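Local coordinates for protein endoglucanase (Komagataeibacter sucrofermentans, PDB 6VC5) that probably hydrolyses internal beta-1,4-glucosidic linkages in cellulose and related beta-glucans, as a family 8 glycoside hydrolase, at residues Lys14-Asn19 against Phe52-Val57; Asp122-Met127 against Ala172-Val177; Ala223-Leu228 against Ala303-Leu308. One frame throughout, in Å; residues are numbered along the deposited sequence. Where two conformers were deposited one is given.

Contact 1: Lys14-Asn19 against Phe52-Val57; sequences KYFHPN and FEVIWV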
loop_
_atom_site.group_PDB
_atom_site.type_symbol
_atom_site.label_atom_id
_atom_site.label_comp_id
_atom_site.label_asym_id
_atom_site.label_seq_id
_atom_site.Cartn_x
_atom_site.Cartn_y
_atom_site.Cartn_z
ATOM N N LYS A 14 2.581 20.662 -0.160
ATOM C CA LYS A 14 2.413 20.440 1.273
ATOM C C LYS A 14 3.523 19.575 1.866
ATOM O O LYS A 14 3.982 19.840 2.984
ATOM C CB LYS A 14 1.052 19.793 1.541
ATOM C CG LYS A 14 -0.123 20.716 1.244
ATOM C CD LYS A 14 -1.453 20.014 1.451
ATOM C CE LYS A 14 -2.499 20.980 1.987
ATOM N NZ LYS A 14 -2.605 20.908 3.472
ATOM N N TYR A 15 3.976 18.543 1.140
ATOM C CA TYR A 15 4.776 17.491 1.749
ATOM C C TYR A 15 6.127 17.241 1.103
ATOM O O TYR A 15 6.929 16.505 1.690
ATOM C CB TYR A 15 3.992 16.168 1.796
ATOM C CG TYR A 15 2.612 16.317 2.396
ATOM C CD1 TYR A 15 2.442 16.760 3.708
ATOM C CD2 TYR A 15 1.481 16.030 1.650
ATOM C CE1 TYR A 15 1.181 16.910 4.259
ATOM C CE2 TYR A 15 0.209 16.178 2.194
ATOM C CZ TYR A 15 0.071 16.617 3.490
ATOM O OH TYR A 15 -1.177 16.763 4.042
ATOM N N PHE A 16 6.404 17.808 -0.069
ATOM C CA PHE A 16 7.669 17.600 -0.762
ATOM C C PHE A 16 8.687 18.663 -0.361
ATOM O O PHE A 16 8.363 19.851 -0.255
ATOM C CB PHE A 16 7.423 17.642 -2.274
ATOM C CG PHE A 16 8.681 17.717 -3.115
ATOM C CD1 PHE A 16 9.369 16.568 -3.475
ATOM C CD2 PHE A 16 9.143 18.937 -3.575
ATOM C CE1 PHE A 16 10.513 16.645 -4.268
ATOM C CE2 PHE A 16 10.289 19.027 -4.370
ATOM C CZ PHE A 16 10.970 17.889 -4.717
ATOM N N HIS A 17 9.926 18.229 -0.149
ATOM C CA HIS A 17 11.035 19.122 0.129
ATOM C C HIS A 17 12.093 19.001 -0.963
ATOM O O HIS A 17 12.245 17.936 -1.580
ATOM C CB HIS A 17 11.636 18.784 1.500
ATOM C CG HIS A 17 10.702 19.075 2.630
ATOM N ND1 HIS A 17 10.779 20.227 3.384
ATOM C CD2 HIS A 17 9.628 18.392 3.092
ATOM C CE1 HIS A 17 9.811 20.225 4.284
ATOM N NE2 HIS A 17 9.095 19.126 4.125
ATOM N N PRO A 18 12.832 20.081 -1.232
ATOM C CA PRO A 18 13.747 20.088 -2.387
ATOM C C PRO A 18 14.849 19.042 -2.336
ATOM O O PRO A 18 15.389 18.697 -3.396
ATOM C CB PRO A 18 14.327 21.512 -2.369
ATOM C CG PRO A 18 13.314 22.319 -1.633
ATOM C CD PRO A 18 12.746 21.401 -0.585
ATOM N N ASN A 19 15.213 18.535 -1.154
ATOM C CA ASN A 19 16.182 17.444 -1.074
ATOM C C ASN A 19 15.602 16.089 -1.461
ATOM O O ASN A 19 16.364 15.111 -1.526
ATOM C CB ASN A 19 16.846 17.368 0.309
ATOM C CG ASN A 19 15.862 17.090 1.445
ATOM O OD1 ASN A 19 14.654 16.916 1.238
ATOM N ND2 ASN A 19 16.389 17.035 2.661
ATOM N N PHE A 52 10.488 13.486 -9.294
ATOM C CA PHE A 52 10.749 12.052 -9.199
ATOM C C PHE A 52 12.229 11.794 -8.966
ATOM O O PHE A 52 12.604 11.019 -8.072
ATOM C CB PHE A 52 10.303 11.335 -10.480
ATOM C CG PHE A 52 10.537 9.843 -10.432
ATOM C CD1 PHE A 52 9.526 8.995 -9.999
ATOM C CD2 PHE A 52 11.781 9.298 -10.724
ATOM C CE1 PHE A 52 9.724 7.629 -9.914
ATOM C CE2 PHE A 52 11.999 7.930 -10.614
ATOM C CZ PHE A 52 10.972 7.095 -10.211
ATOM N N GLU A 53 13.079 12.455 -9.760
ATOM C CA GLU A 53 14.517 12.199 -9.741
ATOM C C GLU A 53 15.102 12.400 -8.347
ATOM O O GLU A 53 15.859 11.554 -7.855
ATOM C CB GLU A 53 15.213 13.117 -10.758
ATOM C CG GLU A 53 16.530 12.584 -11.330
ATOM C CD GLU A 53 16.721 12.937 -12.806
ATOM O OE1 GLU A 53 17.692 12.449 -13.431
ATOM O OE2 GLU A 53 15.887 13.693 -13.351
ATOM N N VAL A 54 14.744 13.508 -7.685
ATOM C CA VAL A 54 15.304 13.792 -6.360
ATOM C C VAL A 54 14.677 12.915 -5.272
ATOM O O VAL A 54 15.354 12.551 -4.304
ATOM C CB VAL A 54 15.271 15.293 -6.005
ATOM C CG1 VAL A 54 16.135 16.106 -6.994
ATOM C CG2 VAL A 54 13.853 15.825 -5.938
ATOM N N ILE A 55 13.387 12.573 -5.389
ATOM C CA ILE A 55 12.774 11.694 -4.390
ATOM C C ILE A 55 13.421 10.311 -4.422
ATOM O O ILE A 55 13.745 9.735 -3.378
ATOM C CB ILE A 55 11.251 11.621 -4.592
ATOM C CG1 ILE A 55 10.613 13.005 -4.477
ATOM C CG2 ILE A 55 10.641 10.645 -3.564
ATOM C CD1 ILE A 55 9.217 13.062 -5.076
ATOM N N TRP A 56 13.655 9.779 -5.621
ATOM C CA TRP A 56 14.335 8.493 -5.745
ATOM C C TRP A 56 15.787 8.556 -5.265
ATOM O O TRP A 56 16.233 7.675 -4.525
ATOM C CB TRP A 56 14.225 7.982 -7.182
ATOM C CG TRP A 56 15.121 6.811 -7.505
ATOM C CD1 TRP A 56 15.947 6.702 -8.596
ATOM C CD2 TRP A 56 15.260 5.575 -6.780
ATOM N NE1 TRP A 56 16.595 5.498 -8.580
ATOM C CE2 TRP A 56 16.204 4.790 -7.476
ATOM C CE3 TRP A 56 14.712 5.069 -5.595
ATOM C CZ2 TRP A 56 16.594 3.520 -7.038
ATOM C CZ3 TRP A 56 15.103 3.796 -5.167
ATOM C CH2 TRP A 56 16.034 3.046 -5.890
ATOM N N VAL A 57 16.547 9.577 -5.671
ATOM C CA VAL A 57 17.937 9.662 -5.217
ATOM C C VAL A 57 18.007 9.732 -3.693
ATOM O O VAL A 57 18.855 9.080 -3.067
ATOM C CB VAL A 57 18.677 10.829 -5.896
ATOM C CG1 VAL A 57 20.012 11.072 -5.227
ATOM C CG2 VAL A 57 18.897 10.507 -7.359
HETATM O O HOH W 1 18.021 13.586 -3.807
#
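The Phe-16 ring meets Val-54 and Ile-55 at its edge, with Val-54 CG2 and Ile-55 CG1 both close to the ring plane. Ile-22, from the chain that follows, also packs against this side chain. The contact lies near the surface of the (alpha/alpha)6 barrel expected for family 8. It sets the turn that leaves helix 4-15 against helix 49-62. Phe-16 is the first residue past the helix. Its CG stands anti to the backbone N (chi1 168°), and the ring reaches across to the second helix. The tightest touch is Phe-16 CE1 to Ile-55 CG1 at 3.6 Å. Ile-55 CD1 lies 3.9 Å from Phe-16 CD1. Phe-16 CZ is 3.8 Å from Val-54 CG2, and these two side chains cross at about a right angle. An alanine in place of Phe-16 would probably open a gap beside Ile-55 CG1 and Val-54 CG2, leaving both without the ring edge they pack on. Asn-19 OD1 accepts from Arg-21 N in an Asx turn, while ND2 is hydrogen-bonded to a glycerol, probably from the crystallisation liquor. The backbones are joined through one water, which donates to Val-54 O at 2.9 Å and to Asn-19 O at 3.2 Å.

Contact 2: Asp122-Met127 against Ala172-Val177; sequences DVLKLM and AKWTKV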
loop_
_atom_site.group_PDB
_atom_site.type_symbol
_atom_site.label_atom_id
_atom_site.label_comp_id
_atom_site.label_asym_id
_atom_site.label_seq_id
_atom_site.Cartn_x
_atom_site.Cartn_y
_atom_site.Cartn_z
ATOM N N ASP A 122 14.434 -9.102 -4.943
ATOM C CA ASP A 122 14.664 -9.309 -3.517
ATOM C C ASP A 122 13.371 -9.462 -2.711
ATOM O O ASP A 122 13.369 -10.179 -1.706
ATOM C CB ASP A 122 15.572 -8.209 -2.968
ATOM C CG ASP A 122 17.048 -8.538 -3.163
ATOM O OD1 ASP A 122 17.366 -9.741 -3.338
ATOM O OD2 ASP A 122 17.888 -7.615 -3.143
ATOM N N VAL A 123 12.271 -8.823 -3.115
ATOM C CA VAL A 123 10.984 -9.123 -2.483
ATOM C C VAL A 123 10.639 -10.597 -2.664
ATOM O O VAL A 123 10.262 -11.290 -1.711
ATOM C CB VAL A 123 9.875 -8.208 -3.031
ATOM C CG1 VAL A 123 8.492 -8.677 -2.541
ATOM C CG2 VAL A 123 10.117 -6.776 -2.609
ATOM N N LEU A 124 10.762 -11.101 -3.893
ATOM C CA LEU A 124 10.432 -12.500 -4.146
ATOM C C LEU A 124 11.344 -13.431 -3.364
ATOM O O LEU A 124 10.889 -14.448 -2.817
ATOM C CB LEU A 124 10.536 -12.782 -5.646
ATOM C CG LEU A 124 9.845 -14.037 -6.176
ATOM C CD1 LEU A 124 8.344 -13.969 -5.916
ATOM C CD2 LEU A 124 10.132 -14.215 -7.662
ATOM N N LYS A 125 12.633 -13.097 -3.288
ATOM C CA LYS A 125 13.607 -13.976 -2.647
ATOM C C LYS A 125 13.523 -13.916 -1.121
ATOM O O LYS A 125 13.613 -14.953 -0.455
ATOM C CB LYS A 125 15.013 -13.618 -3.123
ATOM C CG LYS A 125 16.121 -14.434 -2.477
ATOM C CD LYS A 125 17.439 -13.666 -2.483
ATOM C CE LYS A 125 18.151 -13.752 -3.827
ATOM N NZ LYS A 125 19.592 -14.111 -3.669
ATOM N N LEU A 126 13.366 -12.724 -0.545
ATOM C CA LEU A 126 13.478 -12.552 0.899
ATOM C C LEU A 126 12.143 -12.425 1.622
ATOM O O LEU A 126 12.092 -12.679 2.829
ATOM C CB LEU A 126 14.315 -11.306 1.222
ATOM C CG LEU A 126 15.701 -11.265 0.576
ATOM C CD1 LEU A 126 16.339 -9.915 0.814
ATOM C CD2 LEU A 126 16.595 -12.383 1.103
ATOM N N MET A 127 11.069 -12.034 0.933
ATOM C CA MET A 127 9.807 -11.708 1.593
ATOM C C MET A 127 8.678 -12.652 1.213
ATOM O O MET A 127 7.511 -12.297 1.380
ATOM C CB MET A 127 9.384 -10.270 1.304
ATOM C CG MET A 127 10.297 -9.229 1.893
ATOM S SD MET A 127 10.200 -9.134 3.735
ATOM C CE MET A 127 11.899 -9.484 4.101
ATOM N N ALA A 172 6.633 -17.156 -12.981
ATOM C CA ALA A 172 5.349 -17.708 -12.564
ATOM C C ALA A 172 5.151 -17.682 -11.050
ATOM O O ALA A 172 4.008 -17.801 -10.587
ATOM C CB ALA A 172 5.191 -19.135 -13.095
ATOM N N LYS A 173 6.227 -17.528 -10.268
ATOM C CA LYS A 173 6.059 -17.402 -8.823
ATOM C C LYS A 173 5.265 -16.150 -8.464
ATOM O O LYS A 173 4.527 -16.150 -7.469
ATOM C CB LYS A 173 7.425 -17.419 -8.130
ATOM C CG LYS A 173 7.365 -17.574 -6.617
ATOM C CD LYS A 173 8.766 -17.621 -6.020
ATOM C CE LYS A 173 8.733 -17.604 -4.495
ATOM N NZ LYS A 173 10.113 -17.558 -3.925
ATOM N N TRP A 174 5.372 -15.086 -9.268
ATOM C CA TRP A 174 4.555 -13.905 -9.006
ATOM C C TRP A 174 3.078 -14.217 -9.190
ATOM O O TRP A 174 2.232 -13.738 -8.425
ATOM C CB TRP A 174 4.990 -12.735 -9.894
ATOM C CG TRP A 174 6.250 -12.067 -9.434
ATOM C CD1 TRP A 174 7.435 -12.019 -10.105
ATOM C CD2 TRP A 174 6.457 -11.361 -8.203
ATOM N NE1 TRP A 174 8.365 -11.319 -9.376
ATOM C CE2 TRP A 174 7.792 -10.904 -8.203
ATOM C CE3 TRP A 174 5.646 -11.071 -7.106
ATOM C CZ2 TRP A 174 8.332 -10.169 -7.147
ATOM C CZ3 TRP A 174 6.189 -10.345 -6.055
ATOM C CH2 TRP A 174 7.517 -9.904 -6.087
ATOM N N THR A 175 2.751 -15.043 -10.188
ATOM C CA THR A 175 1.372 -15.475 -10.381
ATOM C C THR A 175 0.875 -16.256 -9.173
ATOM O O THR A 175 -0.267 -16.072 -8.733
ATOM C CB THR A 175 1.291 -16.328 -11.648
ATOM O OG1 THR A 175 1.826 -15.583 -12.747
ATOM C CG2 THR A 175 -0.154 -16.702 -11.952
ATOM N N LYS A 176 1.736 -17.107 -8.603
ATOM C CA LYS A 176 1.345 -17.894 -7.438
ATOM C C LYS A 176 1.142 -17.006 -6.215
ATOM O O LYS A 176 0.187 -17.199 -5.455
ATOM C CB LYS A 176 2.388 -18.970 -7.148
ATOM C CG LYS A 176 1.998 -19.913 -6.014
ATOM C CD LYS A 176 3.030 -21.010 -5.811
ATOM C CE LYS A 176 2.434 -22.199 -5.063
ATOM N NZ LYS A 176 2.261 -21.922 -3.603
ATOM N N VAL A 177 2.021 -16.022 -6.016
ATOM C CA VAL A 177 1.862 -15.096 -4.892
ATOM C C VAL A 177 0.541 -14.343 -4.990
ATOM O O VAL A 177 -0.196 -14.209 -4.000
ATOM C CB VAL A 177 3.060 -14.137 -4.803
ATOM C CG1 VAL A 177 2.773 -13.045 -3.756
ATOM C CG2 VAL A 177 4.314 -14.894 -4.445
#
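Leu-124 fills the space between Trp-174 and Lys-173, and most of this contact is built round it. The aromatic part comes first. Leu-124 CD1 sits over the face of the Trp-174 six-membered ring, 3.8 Å from its centroid and only 8° off the ring normal. This is a CH-pi contact. Leu-124 CG is anti to the backbone N, and the next torsion (chi2 61°) sets CD1 over the indole. The other methyl, CD2, lies 3.8 Å from Trp-174 NE1. Val-123 approaches differently. Its CG1 comes to the rim of the indole, near the ring plane, at 3.9 Å from Trp-174 CH2. Leu-162, Ala-165 and Thr-169 of helix 159-169 also touch the Trp-174 side chain.

The aliphatic part involves Lys-173. Its chain is fully extended and passes Leu-124, with Lys-173 CD 3.7 Å from Leu-124 CD1. Val-177 adds a looser methyl contact to the same leucine.

The polar part lies at the end of the lysine. Lys-173 NZ gives a weak hydrogen bond to Leu-124 O at 3.4 Å. The same amine is bonded to Thr-128 OG1, and that hydroxyl is in turn bonded to Leu-124 O. Leu-124 lies in the last turn of helix 110-126. The Lys-173 amine therefore sits by the C-terminal end of that helix, where the helix dipole would probably favour its charge.

The short helical segments cross at 68°, with their axes 11.4 Å apart. Large side chains fill that separation. The arrangement is plain helix-to-helix packing, consistent with the (alpha/alpha)6 barrel of family 8 glycoside hydrolases.

Contact 3: Ala223-Leu228 against Ala303-Leu308; sequences AIRVPL and AALTML
Arg-225 has CG anti to its carbonyl carbon (chi1 -69°), and Leu-305 has CG anti to its backbone N (chi1 -176°). From there the ends of the two side chains come together, sliding past each other in opposite directions. In the conformer given, one of two deposited, Leu-305 CD1 packs 3.9 Å from Arg-225 CG. In the same conformer Leu-305 CD1 also lies over a face of the guanidinium, 3.6 Å from Arg-225 NH2. The other methyl of Leu-305, CD2, meets Ile-224 CG2 at 4.1 Å. One turn further along, Leu-228 CD2 touches Leu-308 CB at 4.0 Å, and the two side chains cross at about a right angle. Tyr-276 and Val-279 of helix 274-282 pack on Ile-224, and Val-279 also touches Leu-305. On helix 33-46, Tyr-38 and Phe-42 touch Leu-308. Segment 223-228 is thus packed on helix 300-313 in the buried core of the chain. The chemistry is chiefly apolar, with a buried guanidinium packed on Leu-305 and Tyr-301 against the same side chain. The aliphatic stem of Arg-225 therefore serves as part of the apolar surface that Leu-305 covers.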
loop_
_atom_site.group_PDB
_atom_site.type_symbol
_atom_site.label_atom_id
_atom_site.label_comp_id
_atom_site.label_asym_id
_atom_site.label_seq_id
_atom_site.Cartn_x
_atom_site.Cartn_y
_atom_site.Cartn_z
ATOM N N ALA A 223 -6.238 -1.763 6.369
ATOM C CA ALA A 223 -7.113 -2.631 5.608
ATOM C C ALA A 223 -7.935 -1.901 4.558
ATOM O O ALA A 223 -8.364 -2.494 3.619
ATOM C CB ALA A 223 -8.004 -3.467 6.519
ATOM N N ILE A 224 -8.077 -0.602 4.710
ATOM C CA ILE A 224 -8.916 0.146 3.802
ATOM C C ILE A 224 -8.195 0.226 2.476
ATOM O O ILE A 224 -8.867 0.282 1.466
ATOM C CB ILE A 224 -9.092 1.607 4.312
ATOM C CG1 ILE A 224 -10.018 2.432 3.417
ATOM C CG2 ILE A 224 -7.746 2.309 4.377
ATOM C CD1 ILE A 224 -11.438 1.934 3.442
ATOM N N ARG A 225 -6.927 -0.063 2.342
ATOM C CA ARG A 225 -6.334 -0.206 1.034
ATOM C C ARG A 225 -6.743 -1.451 0.253
ATOM O O ARG A 225 -6.521 -1.525 -0.919
ATOM C CB ARG A 225 -4.825 0.004 1.087
ATOM C CG ARG A 225 -4.473 1.454 1.401
ATOM C CD ARG A 225 -3.013 1.809 1.193
ATOM N NE ARG A 225 -2.622 2.848 2.146
ATOM C CZ ARG A 225 -2.475 4.149 1.879
ATOM N NH1 ARG A 225 -2.149 4.961 2.835
ATOM N NH2 ARG A 225 -2.633 4.637 0.670
ATOM N N VAL A 226 -7.156 -2.482 0.962
ATOM C CA VAL A 226 -7.429 -3.758 0.304
ATOM C C VAL A 226 -8.465 -3.664 -0.817
ATOM O O VAL A 226 -8.179 -4.038 -1.935
ATOM C CB VAL A 226 -7.788 -4.875 1.315
ATOM C CG1 VAL A 226 -8.255 -6.136 0.593
ATOM C CG2 VAL A 226 -6.569 -5.186 2.173
ATOM N N PRO A 227 -9.659 -3.174 -0.525
ATOM C CA PRO A 227 -10.624 -3.044 -1.627
ATOM C C PRO A 227 -10.111 -2.155 -2.754
ATOM O O PRO A 227 -10.396 -2.431 -3.924
ATOM C CB PRO A 227 -11.878 -2.475 -0.936
ATOM C CG PRO A 227 -11.367 -1.862 0.352
ATOM C CD PRO A 227 -10.237 -2.754 0.766
ATOM N N LEU A 228 -9.308 -1.134 -2.440
ATOM C CA LEU A 228 -8.758 -0.282 -3.493
ATOM C C LEU A 228 -7.798 -1.047 -4.401
ATOM O O LEU A 228 -7.914 -0.985 -5.630
ATOM C CB LEU A 228 -8.073 0.938 -2.888
ATOM C CG LEU A 228 -7.619 1.919 -3.974
ATOM C CD1 LEU A 228 -8.822 2.516 -4.695
ATOM C CD2 LEU A 228 -6.756 2.999 -3.371
ATOM N N ALA A 303 -4.598 12.581 2.441
ATOM C CA ALA A 303 -4.158 13.086 1.144
ATOM C C ALA A 303 -3.519 11.982 0.299
ATOM O O ALA A 303 -3.805 11.855 -0.896
ATOM C CB ALA A 303 -3.181 14.246 1.340
ATOM N N ALA A 304 -2.652 11.168 0.905
ATOM C CA ALA A 304 -2.015 10.093 0.157
ATOM C C ALA A 304 -3.030 9.050 -0.305
ATOM O O ALA A 304 -2.961 8.576 -1.446
ATOM C CB ALA A 304 -0.897 9.457 0.989
ATOM N N LEU A 305 -3.986 8.693 0.557
ATOM C CA LEU A 305 -4.989 7.705 0.163
ATOM C C LEU A 305 -5.881 8.231 -0.961
ATOM O O LEU A 305 -6.226 7.488 -1.893
ATOM C CB LEU A 305 -5.816 7.297 1.387
ATOM C CG LEU A 305 -6.858 6.195 1.193
ATOM C CD1 LEU A 305 -6.241 4.888 0.699
ATOM C CD2 LEU A 305 -7.577 5.964 2.514
ATOM N N THR A 306 -6.258 9.510 -0.891
ATOM C CA THR A 306 -7.039 10.124 -1.956
ATOM C C THR A 306 -6.268 10.125 -3.272
ATOM O O THR A 306 -6.821 9.777 -4.322
ATOM C CB THR A 306 -7.425 11.539 -1.527
ATOM O OG1 THR A 306 -8.206 11.470 -0.325
ATOM C CG2 THR A 306 -8.260 12.241 -2.616
ATOM N N MET A 307 -4.973 10.467 -3.233
ATOM C CA MET A 307 -4.165 10.415 -4.448
ATOM C C MET A 307 -4.122 9.009 -5.040
ATOM O O MET A 307 -4.219 8.847 -6.265
ATOM C CB MET A 307 -2.739 10.892 -4.176
ATOM C CG MET A 307 -2.538 12.377 -4.089
ATOM S SD MET A 307 -2.679 13.320 -5.643
ATOM C CE MET A 307 -2.630 12.116 -6.980
ATOM N N LEU A 308 -3.964 7.985 -4.194
ATOM C CA LEU A 308 -3.989 6.605 -4.676
ATOM C C LEU A 308 -5.297 6.309 -5.405
ATOM O O LEU A 308 -5.310 5.621 -6.437
ATOM C CB LEU A 308 -3.836 5.669 -3.483
ATOM C CG LEU A 308 -2.511 5.237 -2.862
ATOM C CD1 LEU A 308 -1.576 4.461 -3.792
ATOM C CD2 LEU A 308 -1.798 6.437 -2.218
#

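The three contacts follow one another along the chain, each closing before the next opens. Contact 3 lies deep, its centre about 7 Å from that of the chain. Contacts 1 and 2 lie further out, at about 19 and 17 Å. Their centres are about 29 Å apart. Contact 3 is about 21 Å from contact 1 and 23 Å from contact 2, centre to centre. Contacts 1 and 3 touch where Tyr-15 CE2 packs 4.0 Å from Ala-303 CB. Helix 33-46 packs against both of them, and helix 90-106 touches segments 52-57 and 122-127. The contacts thus join helices far apart in sequence at separate places, consistent with one compact helical barrel.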